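Local coordinates for protein cytochrome C2, ISO-2 (Rhodospirillum centenum, PDB 1JDL) that carries electrons through its covalently bound heme, serving as the donor to oxidized bacteriochlorophyll in bacterial photosynthesis and possibly also taking part in respiration, at residues Pro73-Phe78 against Val99-Asp104; Glu9-Lys14 against Lys109-Tyr114; Asp38-Thr43 against Ala56-Leu61. All coordinates share one frame; numbering follows the deposited sequence.

Contact 1: Pro73-Phe78 against Val99-Asp104; sequences PDPNAF and VFKLPD. With HEM (protoporphyrin IX containing Fe), chain B.
On the methionine side of the heme crevice of this class I cytochrome c, the loop that leaves the axial ligand Met98 passes the start of helix 75-85, with Pro73, Pro75 and Lys101 carrying most of the join. Lys101 lays its hydrocarbon chain across the Pro73 carbonyl: CB, CG and CD all lie close to that oxygen, with Lys101 CD 3.4 Å from Pro73 O. Its CG is anti to the carbonyl carbon (chi1 -60°) and the chain is extended from there, which carries the amine alongside Asp74. The two side chains point the same way, and Lys101 NZ stops 4.0 Å from Asp74 OD2, too far for a salt bridge, though the opposite charges probably still attract each other weakly.

Asp74 has a second task as N-cap of helix 75-85. Ala77 N gives a fairly straight bond of 3.2 Å to Asp74 OD1, meeting the carboxylate from above its plane. One residue on, the Pro75 ring faces the loop, its CG 3.5 Å from Phe100 O, and it also touches Met98. Nearer helix 105-115 the backbones themselves meet, Pro73 CA making a CH...O contact of 3.6 Å to Leu102 O, while Leu102 is also tied through its backbone to Leu72.

From the same loop two side chains go to the cofactor. Phe100, whose CB points away from 73-78, has the heme methyl CMC over one face of its ring, Phe100 CG lying 3.7 Å from it, with its CE1 corner near heme CAB. Leu102 also reaches the heme, placing CD1 3.4 Å from heme CBB.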
loop_
_atom_site.group_PDB
_atom_site.type_symbol
_atom_site.label_atom_id
_atom_site.label_comp_id
_atom_site.label_asym_id
_atom_site.label_seq_id
_atom_site.Cartn_x
_atom_site.Cartn_y
_atom_site.Cartn_z
ATOM N N PRO A 73 -2.690 -9.077 -1.554
ATOM C CA PRO A 73 -3.320 -10.326 -1.108
ATOM C C PRO A 73 -3.039 -10.712 0.346
ATOM O O PRO A 73 -3.799 -11.465 0.955
ATOM C CB PRO A 73 -2.800 -11.355 -2.116
ATOM C CG PRO A 73 -1.464 -10.814 -2.496
ATOM C CD PRO A 73 -1.710 -9.327 -2.625
ATOM N N ASP A 74 -1.955 -10.183 0.904
ATOM C CA ASP A 74 -1.570 -10.468 2.285
ATOM C C ASP A 74 -0.501 -9.449 2.668
ATOM O O ASP A 74 0.694 -9.705 2.521
ATOM C CB ASP A 74 -0.987 -11.883 2.399
ATOM C CG ASP A 74 -0.863 -12.352 3.841
ATOM O OD1 ASP A 74 -0.634 -11.508 4.732
ATOM O OD2 ASP A 74 -0.981 -13.573 4.081
ATOM N N PRO A 75 -0.921 -8.271 3.156
ATOM C CA PRO A 75 0.006 -7.208 3.556
ATOM C C PRO A 75 1.147 -7.655 4.471
ATOM O O PRO A 75 2.315 -7.373 4.196
ATOM C CB PRO A 75 -0.917 -6.187 4.217
ATOM C CG PRO A 75 -2.174 -6.330 3.420
ATOM C CD PRO A 75 -2.318 -7.836 3.319
ATOM N N ASN A 76 0.812 -8.349 5.555
ATOM C CA ASN A 76 1.822 -8.819 6.499
ATOM C C ASN A 76 2.864 -9.727 5.863
ATOM O O ASN A 76 4.068 -9.549 6.071
ATOM C CB ASN A 76 1.154 -9.559 7.658
ATOM C CG ASN A 76 0.657 -8.624 8.732
ATOM O OD1 ASN A 76 -0.505 -8.687 9.142
ATOM N ND2 ASN A 76 1.540 -7.751 9.208
ATOM N N ALA A 77 2.400 -10.705 5.090
ATOM C CA ALA A 77 3.304 -11.644 4.439
ATOM C C ALA A 77 4.293 -10.929 3.533
ATOM O O ALA A 77 5.483 -11.238 3.542
ATOM C CB ALA A 77 2.509 -12.670 3.641
ATOM N N PHE A 78 3.802 -9.967 2.759
ATOM C CA PHE A 78 4.662 -9.223 1.846
ATOM C C PHE A 78 5.733 -8.420 2.581
ATOM O O PHE A 78 6.912 -8.479 2.235
ATOM C CB PHE A 78 3.831 -8.271 0.984
ATOM C CG PHE A 78 4.651 -7.466 0.016
ATOM C CD1 PHE A 78 5.039 -8.005 -1.209
ATOM C CD2 PHE A 78 5.073 -6.181 0.347
ATOM C CE1 PHE A 78 5.837 -7.273 -2.092
ATOM C CE2 PHE A 78 5.871 -5.439 -0.526
ATOM C CZ PHE A 78 6.254 -5.986 -1.748
ATOM N N VAL A 99 -5.542 -4.312 8.257
ATOM C CA VAL A 99 -6.205 -5.599 8.401
ATOM C C VAL A 99 -7.262 -5.733 7.308
ATOM O O VAL A 99 -8.464 -5.636 7.563
ATOM C CB VAL A 99 -6.892 -5.725 9.782
ATOM C CG1 VAL A 99 -7.479 -7.118 9.947
ATOM C CG2 VAL A 99 -5.888 -5.432 10.891
ATOM N N PHE A 100 -6.790 -5.932 6.085
ATOM C CA PHE A 100 -7.652 -6.094 4.925
ATOM C C PHE A 100 -6.825 -6.759 3.836
ATOM O O PHE A 100 -5.631 -6.475 3.694
ATOM C CB PHE A 100 -8.174 -4.730 4.441
ATOM C CG PHE A 100 -9.119 -4.819 3.273
ATOM C CD1 PHE A 100 -8.642 -4.772 1.967
ATOM C CD2 PHE A 100 -10.486 -4.978 3.483
ATOM C CE1 PHE A 100 -9.510 -4.881 0.883
ATOM C CE2 PHE A 100 -11.367 -5.089 2.405
ATOM C CZ PHE A 100 -10.874 -5.040 1.102
ATOM N N LYS A 101 -7.452 -7.660 3.089
ATOM C CA LYS A 101 -6.783 -8.364 2.003
ATOM C C LYS A 101 -7.643 -8.302 0.747
ATOM O O LYS A 101 -8.874 -8.282 0.824
ATOM C CB LYS A 101 -6.566 -9.839 2.361
ATOM C CG LYS A 101 -5.728 -10.107 3.600
ATOM C CD LYS A 101 -5.637 -11.610 3.848
ATOM C CE LYS A 101 -4.827 -11.934 5.092
ATOM N NZ LYS A 101 -4.806 -13.402 5.364
ATOM N N LEU A 102 -6.984 -8.276 -0.405
ATOM C CA LEU A 102 -7.662 -8.254 -1.694
ATOM C C LEU A 102 -6.969 -9.359 -2.489
ATOM O O LEU A 102 -5.991 -9.114 -3.190
ATOM C CB LEU A 102 -7.461 -6.899 -2.384
ATOM C CG LEU A 102 -8.307 -6.590 -3.626
ATOM C CD1 LEU A 102 -7.808 -5.302 -4.268
ATOM C CD2 LEU A 102 -8.222 -7.727 -4.631
ATOM N N PRO A 103 -7.466 -10.599 -2.381
ATOM C CA PRO A 103 -6.880 -11.743 -3.087
ATOM C C PRO A 103 -7.006 -11.804 -4.611
ATOM O O PRO A 103 -6.058 -12.199 -5.293
ATOM C CB PRO A 103 -7.551 -12.935 -2.409
ATOM C CG PRO A 103 -8.906 -12.397 -2.077
ATOM C CD PRO A 103 -8.572 -11.036 -1.510
ATOM N N ASP A 104 -8.159 -11.417 -5.146
ATOM C CA ASP A 104 -8.384 -11.491 -6.590
ATOM C C ASP A 104 -7.376 -10.709 -7.430
ATOM O O ASP A 104 -7.226 -9.499 -7.278
ATOM C CB ASP A 104 -9.810 -11.042 -6.922
ATOM C CG ASP A 104 -10.179 -11.304 -8.371
ATOM O OD1 ASP A 104 -9.836 -10.476 -9.241
ATOM O OD2 ASP A 104 -10.804 -12.350 -8.643
HETATM C CHA HEM B . -1.592 1.074 4.333
HETATM C CHB HEM B . -3.455 0.172 -0.023
HETATM C CHC HEM B . -7.660 -1.008 2.044
HETATM C CHD HEM B . -5.955 0.415 6.291
HETATM C C1A HEM B . -1.717 0.873 2.957
HETATM C C2A HEM B . -0.626 0.972 2.017
HETATM C C3A HEM B . -1.163 0.710 0.795
HETATM C C4A HEM B . -2.572 0.467 0.994
HETATM C CMA HEM B . -0.428 0.624 -0.533
HETATM C CAA HEM B . 0.795 1.448 2.348
HETATM C CBA HEM B . 0.806 2.969 2.204
HETATM C CGA HEM B . 2.122 3.632 2.623
HETATM O O1A HEM B . 3.101 2.924 2.931
HETATM O O2A HEM B . 2.174 4.879 2.633
HETATM C C1B HEM B . -4.777 -0.201 0.172
HETATM C C2B HEM B . -5.687 -0.575 -0.882
HETATM C C3B HEM B . -6.774 -1.117 -0.254
HETATM C C4B HEM B . -6.639 -0.832 1.123
HETATM C CMB HEM B . -5.442 -0.358 -2.369
HETATM C CAB HEM B . -7.724 -2.054 -0.711
HETATM C CBB HEM B . -7.782 -2.762 -2.053
HETATM C C1C HEM B . -7.549 -0.771 3.384
HETATM C C2C HEM B . -8.612 -0.959 4.350
HETATM C C3C HEM B . -8.061 -0.715 5.550
HETATM C C4C HEM B . -6.754 -0.139 5.303
HETATM C CMC HEM B . -10.063 -1.334 4.044
HETATM C CAC HEM B . -8.502 -1.093 6.838
HETATM C CBC HEM B . -9.826 -1.707 7.282
HETATM C C1D HEM B . -4.643 0.795 6.123
HETATM C C2D HEM B . -3.780 1.208 7.205
HETATM C C3D HEM B . -2.523 1.323 6.681
HETATM C C4D HEM B . -2.646 0.993 5.257
HETATM C CMD HEM B . -4.171 1.409 8.671
HETATM C CAD HEM B . -1.237 1.617 7.459
HETATM C CBD HEM B . -0.638 0.261 7.849
HETATM C CGD HEM B . 0.574 0.363 8.752
HETATM O O1D HEM B . 1.095 -0.702 9.149
HETATM O O2D HEM B . 1.014 1.491 9.068
HETATM N NA HEM B . -2.905 0.544 2.329
HETATM N NB HEM B . -5.366 -0.346 1.411
HETATM N NC HEM B . -6.399 -0.285 3.981
HETATM N ND HEM B . -3.956 0.670 4.926
HETATM FE FE HEM B . -4.654 0.104 3.164
#

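Contact 2: Glu9-Lys14 against Lys109-Tyr114; sequences EAVFKK and KDVVAY
Tyr114, Glu9 and Val111 give up the most surface where the N-terminal helix meets the C-terminal one, the pairing of terminal helices that characterises the cytochrome c fold. The Tyr114 ring extends from helix 105-115 across the backbone of helix 5-11. Glu9 CA sits over one face, 3.8 Å from the centroid of the Tyr114 ring and 14° off its normal, a CH-pi contact. Glu9 CB and CG follow the ring toward its hydroxyl, with Glu9 CB 3.6 Å from Tyr114 CE1. Because the glutamate chain is extended, with CG anti to the backbone N (chi1 -178°), its carboxylate ends up nearly parallel to the ring plane. A water lying in the plane of the ring at its edge joins the two polar ends, 2.7 Å from Tyr114 OH and giving a weak bond to Glu9 OE1.

Tyr114 also meets Phe12. The rings are oblique, their planes at 49°, and Tyr114 CE2 stands over one face of the Phe12 ring, 3.6 Å from Phe12 CG. At the edge of that ring, near its plane, lies Val111, its CG2 4.1 Å from Phe12 CD1. Val111 packs against Val11 as well, the two side chains crossing at about a right angle with Val11 CG1 3.8 Å from Val111 CB. The direct packing across this buried interface is therefore apolar and aromatic.

The carboxylate of Asp110, itself buried, is satisfied by Asp4 N and Gln106 NE2. Phe12 lies close to Cys15 and His19, so the pair of helices adjoins the heme attachment site. Helix 105-115 is in turn packed on helix 65-71, where Val112 touches Pro65, Ile68 and Ile69.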
loop_
_atom_site.group_PDB
_atom_site.type_symbol
_atom_site.label_atom_id
_atom_site.label_comp_id
_atom_site.label_asym_id
_atom_site.label_seq_id
_atom_site.Cartn_x
_atom_site.Cartn_y
_atom_site.Cartn_z
ATOM N N GLU A 9 -11.889 1.930 -10.110
ATOM C CA GLU A 9 -12.578 2.906 -9.272
ATOM C C GLU A 9 -13.654 2.216 -8.438
ATOM O O GLU A 9 -13.933 2.618 -7.307
ATOM C CB GLU A 9 -13.212 3.999 -10.139
ATOM C CG GLU A 9 -13.906 5.088 -9.339
ATOM C CD GLU A 9 -14.488 6.179 -10.218
ATOM O OE1 GLU A 9 -15.066 7.140 -9.667
ATOM O OE2 GLU A 9 -14.368 6.078 -11.459
ATOM N N ALA A 10 -14.251 1.173 -9.006
ATOM C CA ALA A 10 -15.286 0.411 -8.322
ATOM C C ALA A 10 -14.650 -0.455 -7.238
ATOM O O ALA A 10 -15.191 -0.598 -6.141
ATOM C CB ALA A 10 -16.035 -0.466 -9.322
ATOM N N VAL A 11 -13.499 -1.037 -7.553
ATOM C CA VAL A 11 -12.790 -1.871 -6.594
ATOM C C VAL A 11 -12.346 -1.002 -5.420
ATOM O O VAL A 11 -12.334 -1.447 -4.273
ATOM C CB VAL A 11 -11.543 -2.528 -7.228
ATOM C CG1 VAL A 11 -10.764 -3.297 -6.171
ATOM C CG2 VAL A 11 -11.959 -3.468 -8.350
ATOM N N PHE A 12 -11.996 0.248 -5.708
ATOM C CA PHE A 12 -11.538 1.154 -4.664
ATOM C C PHE A 12 -12.588 1.389 -3.582
ATOM O O PHE A 12 -12.276 1.898 -2.505
ATOM C CB PHE A 12 -11.116 2.500 -5.257
ATOM C CG PHE A 12 -10.323 3.347 -4.308
ATOM C CD1 PHE A 12 -8.993 3.039 -4.031
ATOM C CD2 PHE A 12 -10.912 4.421 -3.649
ATOM C CE1 PHE A 12 -8.266 3.786 -3.109
ATOM C CE2 PHE A 12 -10.192 5.172 -2.725
ATOM C CZ PHE A 12 -8.867 4.852 -2.456
ATOM N N LYS A 13 -13.838 1.041 -3.869
ATOM C CA LYS A 13 -14.888 1.207 -2.875
ATOM C C LYS A 13 -14.527 0.366 -1.652
ATOM O O LYS A 13 -14.907 0.694 -0.528
ATOM C CB LYS A 13 -16.239 0.758 -3.440
ATOM C CG LYS A 13 -16.771 1.661 -4.541
ATOM C CD LYS A 13 -18.125 1.178 -5.043
ATOM C CE LYS A 13 -18.692 2.122 -6.090
ATOM N NZ LYS A 13 -20.009 1.649 -6.603
ATOM N N LYS A 14 -13.786 -0.712 -1.884
ATOM C CA LYS A 14 -13.354 -1.606 -0.813
ATOM C C LYS A 14 -12.204 -1.011 -0.003
ATOM O O LYS A 14 -11.814 -1.567 1.025
ATOM C CB LYS A 14 -12.910 -2.953 -1.385
ATOM C CG LYS A 14 -14.022 -3.735 -2.071
ATOM C CD LYS A 14 -13.503 -5.062 -2.591
ATOM C CE LYS A 14 -14.619 -5.874 -3.229
ATOM N NZ LYS A 14 -14.131 -7.214 -3.651
ATOM N N LYS A 109 -5.130 -5.750 -10.106
ATOM C CA LYS A 109 -4.628 -5.058 -11.291
ATOM C C LYS A 109 -5.431 -3.790 -11.563
ATOM O O LYS A 109 -4.865 -2.738 -11.870
ATOM C CB LYS A 109 -4.708 -5.960 -12.528
ATOM C CG LYS A 109 -3.791 -7.164 -12.510
ATOM C CD LYS A 109 -3.884 -7.903 -13.837
ATOM C CE LYS A 109 -2.972 -9.115 -13.875
ATOM N NZ LYS A 109 -3.051 -9.797 -15.197
ATOM N N ASP A 110 -6.751 -3.894 -11.447
ATOM C CA ASP A 110 -7.630 -2.762 -11.707
ATOM C C ASP A 110 -7.509 -1.638 -10.689
ATOM O O ASP A 110 -7.472 -0.465 -11.057
ATOM C CB ASP A 110 -9.093 -3.213 -11.778
ATOM C CG ASP A 110 -9.362 -4.157 -12.937
ATOM O OD1 ASP A 110 -8.701 -4.017 -13.987
ATOM O OD2 ASP A 110 -10.248 -5.029 -12.799
ATOM N N VAL A 111 -7.453 -1.981 -9.408
ATOM C CA VAL A 111 -7.351 -0.938 -8.401
ATOM C C VAL A 111 -6.010 -0.212 -8.533
ATOM O O VAL A 111 -5.927 0.995 -8.310
ATOM C CB VAL A 111 -7.553 -1.506 -6.970
ATOM C CG1 VAL A 111 -6.319 -2.251 -6.501
ATOM C CG2 VAL A 111 -7.921 -0.368 -6.019
ATOM N N VAL A 112 -4.965 -0.938 -8.919
ATOM C CA VAL A 112 -3.656 -0.315 -9.105
ATOM C C VAL A 112 -3.702 0.600 -10.335
ATOM O O VAL A 112 -3.099 1.675 -10.343
ATOM C CB VAL A 112 -2.552 -1.381 -9.263
ATOM C CG1 VAL A 112 -1.242 -0.739 -9.700
ATOM C CG2 VAL A 112 -2.354 -2.095 -7.935
ATOM N N ALA A 113 -4.423 0.183 -11.372
ATOM C CA ALA A 113 -4.546 1.011 -12.571
ATOM C C ALA A 113 -5.243 2.316 -12.187
ATOM O O ALA A 113 -4.936 3.384 -12.720
ATOM C CB ALA A 113 -5.350 0.272 -13.642
ATOM N N TYR A 114 -6.182 2.223 -11.251
ATOM C CA TYR A 114 -6.913 3.392 -10.774
ATOM C C TYR A 114 -5.981 4.309 -9.975
ATOM O O TYR A 114 -5.973 5.530 -10.164
ATOM C CB TYR A 114 -8.090 2.942 -9.899
ATOM C CG TYR A 114 -8.860 4.072 -9.258
ATOM C CD1 TYR A 114 -9.592 4.976 -10.030
ATOM C CD2 TYR A 114 -8.854 4.242 -7.877
ATOM C CE1 TYR A 114 -10.296 6.019 -9.441
ATOM C CE2 TYR A 114 -9.555 5.283 -7.277
ATOM C CZ TYR A 114 -10.274 6.166 -8.063
ATOM O OH TYR A 114 -10.970 7.194 -7.468
HETATM O O HOH W 1 -12.182 8.887 -9.160
#

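Contact 3: Asp38-Thr43 against Ala56-Leu61; sequences DRQAGT and AGEAGL. With HEM (protoporphyrin IX containing Fe), chain B.
Gln40 and Ala41 lie against the C-terminal end of helix 51-58, in the part of the cytochrome c fold that receives a heme propionate. Gln40, with CG anti to the backbone N (chi1 180°) and an extended chain, lies alongside the Gly57 carbonyl from CG to the amide: Gln40 CG, CD and NE2 are each 3.5 Å from Gly57 O, an approach of packing and not a hydrogen bond. A water donates to Gly57 O at 2.8 Å and, weakly, to Gln40 OE1, so the water bridges the side chain to the carbonyl. An alanine in place of Gln40 would probably deprive this water of its weak hold on the side chain and open a gap beside the Gly57 carbonyl.

Ala41 points its methyl toward the helix end, where CB meets Leu61 CD2 at 3.9 Å. The backbone bond between them is short and nearly straight, Ala41 N to Leu61 O at 2.8 Å. Gly57, which carries no side chain, comes close: its CA approaches Ala41 O to 3.3 Å in a CH...O contact. Just beyond, Gly60 has positive phi and closes a Schellman motif, with Gly60 N bonded to Gly57 O and Leu61 N to Ala56 O; this turn brings Leu61 back to Ala41.

The same segment binds a heme propionate. Arg39 bends at chi3 (80°), and its NH2 gives a hydrogen bond of 3.1 Å to heme O2A, which lies in the guanidinium plane at its edge; NH2 also bonds to Ala32 O. Gly42 N donates to the other oxygen of the same carboxylate, heme O1A, at 3.1 Å.

Backbone bonds tie Asp38 and Arg39 to Trp63, and helix 75-85 packs beside the helix end, where Leu79 touches both Ala56 and Leu61.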
loop_
_atom_site.group_PDB
_atom_site.type_symbol
_atom_site.label_atom_id
_atom_site.label_comp_id
_atom_site.label_asym_id
_atom_site.label_seq_id
_atom_site.Cartn_x
_atom_site.Cartn_y
_atom_site.Cartn_z
ATOM N N ASP A 38 5.320 4.655 -6.508
ATOM C CA ASP A 38 6.761 4.879 -6.416
ATOM C C ASP A 38 7.165 5.636 -5.148
ATOM O O ASP A 38 8.322 6.023 -4.988
ATOM C CB ASP A 38 7.269 5.628 -7.649
ATOM C CG ASP A 38 8.779 5.705 -7.695
ATOM O OD1 ASP A 38 9.431 4.638 -7.708
ATOM O OD2 ASP A 38 9.315 6.833 -7.713
ATOM N N ARG A 39 6.207 5.843 -4.251
ATOM C CA ARG A 39 6.466 6.543 -2.993
ATOM C C ARG A 39 7.090 5.562 -2.001
ATOM O O ARG A 39 6.699 4.394 -1.954
ATOM C CB ARG A 39 5.149 7.090 -2.417
ATOM C CG ARG A 39 5.301 7.975 -1.176
ATOM C CD ARG A 39 3.968 8.620 -0.775
ATOM N NE ARG A 39 3.082 7.718 -0.036
ATOM C CZ ARG A 39 1.773 7.918 0.118
ATOM N NH1 ARG A 39 1.199 8.984 -0.423
ATOM N NH2 ARG A 39 1.037 7.063 0.817
ATOM N N GLN A 40 8.067 6.022 -1.222
ATOM C CA GLN A 40 8.695 5.149 -0.228
ATOM C C GLN A 40 7.626 4.772 0.794
ATOM O O GLN A 40 6.850 5.625 1.227
ATOM C CB GLN A 40 9.840 5.868 0.486
ATOM C CG GLN A 40 10.534 5.012 1.545
ATOM C CD GLN A 40 11.600 5.778 2.305
ATOM O OE1 GLN A 40 12.461 6.415 1.705
ATOM N NE2 GLN A 40 11.550 5.712 3.631
ATOM N N ALA A 41 7.578 3.499 1.177
ATOM C CA ALA A 41 6.581 3.055 2.145
ATOM C C ALA A 41 6.771 3.770 3.480
ATOM O O ALA A 41 7.898 4.031 3.897
ATOM C CB ALA A 41 6.674 1.533 2.347
ATOM N N GLY A 42 5.658 4.104 4.129
ATOM C CA GLY A 42 5.706 4.752 5.430
ATOM C C GLY A 42 6.181 6.191 5.491
ATOM O O GLY A 42 6.799 6.593 6.481
ATOM N N THR A 43 5.882 6.979 4.465
ATOM C CA THR A 43 6.316 8.374 4.452
ATOM C C THR A 43 5.216 9.397 4.205
ATOM O O THR A 43 5.508 10.583 4.036
ATOM C CB THR A 43 7.417 8.616 3.405
ATOM O OG1 THR A 43 6.915 8.302 2.101
ATOM C CG2 THR A 43 8.639 7.762 3.707
ATOM N N ALA A 56 9.984 -1.189 6.547
ATOM C CA ALA A 56 10.047 -1.647 5.162
ATOM C C ALA A 56 10.490 -0.518 4.230
ATOM O O ALA A 56 11.292 -0.734 3.326
ATOM C CB ALA A 56 8.691 -2.196 4.727
ATOM N N GLY A 57 9.965 0.683 4.455
ATOM C CA GLY A 57 10.336 1.814 3.626
ATOM C C GLY A 57 11.805 2.157 3.797
ATOM O O GLY A 57 12.508 2.400 2.815
ATOM N N GLU A 58 12.269 2.175 5.044
ATOM C CA GLU A 58 13.669 2.483 5.337
ATOM C C GLU A 58 14.589 1.437 4.716
ATOM O O GLU A 58 15.741 1.729 4.377
ATOM C CB GLU A 58 13.902 2.526 6.851
ATOM C CG GLU A 58 13.210 3.679 7.558
ATOM C CD GLU A 58 13.885 5.015 7.309
ATOM O OE1 GLU A 58 13.367 6.041 7.794
ATOM O OE2 GLU A 58 14.934 5.044 6.631
ATOM N N ALA A 59 14.078 0.217 4.573
ATOM C CA ALA A 59 14.843 -0.879 3.987
ATOM C C ALA A 59 14.804 -0.833 2.460
ATOM O O ALA A 59 15.355 -1.711 1.793
ATOM C CB ALA A 59 14.315 -2.218 4.488
ATOM N N GLY A 60 14.136 0.180 1.909
ATOM C CA GLY A 60 14.089 0.333 0.463
ATOM C C GLY A 60 12.775 0.100 -0.258
ATOM O O GLY A 60 12.715 0.212 -1.487
ATOM N N LEU A 61 11.714 -0.209 0.477
ATOM C CA LEU A 61 10.438 -0.467 -0.179
ATOM C C LEU A 61 9.747 0.783 -0.725
ATOM O O LEU A 61 9.464 1.731 0.012
ATOM C CB LEU A 61 9.485 -1.199 0.775
ATOM C CG LEU A 61 8.095 -1.510 0.206
ATOM C CD1 LEU A 61 8.213 -2.411 -1.026
ATOM C CD2 LEU A 61 7.246 -2.169 1.288
HETATM C CHA HEM B . -1.592 1.074 4.333
HETATM C CHB HEM B . -3.455 0.172 -0.023
HETATM C CHC HEM B . -7.660 -1.008 2.044
HETATM C CHD HEM B . -5.955 0.415 6.291
HETATM C C1A HEM B . -1.717 0.873 2.957
HETATM C C2A HEM B . -0.626 0.972 2.017
HETATM C C3A HEM B . -1.163 0.710 0.795
HETATM C C4A HEM B . -2.572 0.467 0.994
HETATM C CMA HEM B . -0.428 0.624 -0.533
HETATM C CAA HEM B . 0.795 1.448 2.348
HETATM C CBA HEM B . 0.806 2.969 2.204
HETATM C CGA HEM B . 2.122 3.632 2.623
HETATM O O1A HEM B . 3.101 2.924 2.931
HETATM O O2A HEM B . 2.174 4.879 2.633
HETATM C C1B HEM B . -4.777 -0.201 0.172
HETATM C C2B HEM B . -5.687 -0.575 -0.882
HETATM C C3B HEM B . -6.774 -1.117 -0.254
HETATM C C4B HEM B . -6.639 -0.832 1.123
HETATM C CMB HEM B . -5.442 -0.358 -2.369
HETATM C CAB HEM B . -7.724 -2.054 -0.711
HETATM C CBB HEM B . -7.782 -2.762 -2.053
HETATM C C1C HEM B . -7.549 -0.771 3.384
HETATM C C2C HEM B . -8.612 -0.959 4.350
HETATM C C3C HEM B . -8.061 -0.715 5.550
HETATM C C4C HEM B . -6.754 -0.139 5.303
HETATM C CMC HEM B . -10.063 -1.334 4.044
HETATM C CAC HEM B . -8.502 -1.093 6.838
HETATM C CBC HEM B . -9.826 -1.707 7.282
HETATM C C1D HEM B . -4.643 0.795 6.123
HETATM C C2D HEM B . -3.780 1.208 7.205
HETATM C C3D HEM B . -2.523 1.323 6.681
HETATM C C4D HEM B . -2.646 0.993 5.257
HETATM C CMD HEM B . -4.171 1.409 8.671
HETATM C CAD HEM B . -1.237 1.617 7.459
HETATM C CBD HEM B . -0.638 0.261 7.849
HETATM C CGD HEM B . 0.574 0.363 8.752
HETATM O O1D HEM B . 1.095 -0.702 9.149
HETATM O O2D HEM B . 1.014 1.491 9.068
HETATM N NA HEM B . -2.905 0.544 2.329
HETATM N NB HEM B . -5.366 -0.346 1.411
HETATM N NC HEM B . -6.399 -0.285 3.981
HETATM N ND HEM B . -3.956 0.670 4.926
HETATM FE FE HEM B . -4.654 0.104 3.164
HETATM O O HOH W 2 14.563 3.927 1.742
#

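From the N terminus, helix 5-11 opens contact 2, which is completed only when helix 105-115 returns some 95 residues later. Both other contacts fall within that long loop, one after the other. Contact 3 closes a short excursion from 38-43 to the end of helix 51-58; contact 1 then closes the loop from the start of helix 75-85 to the residues after Met98. Contacts 1 and 3 both reach the heme, and they touch through Phe78 and Leu61. Contact 1 meets contact 2 through Leu102, packed on Val11 and Val111, and through Phe100, which touches Lys14. Contacts 2 and 3 lie on opposite sides of the chain's centre, their centres about 22 Å apart, without touching.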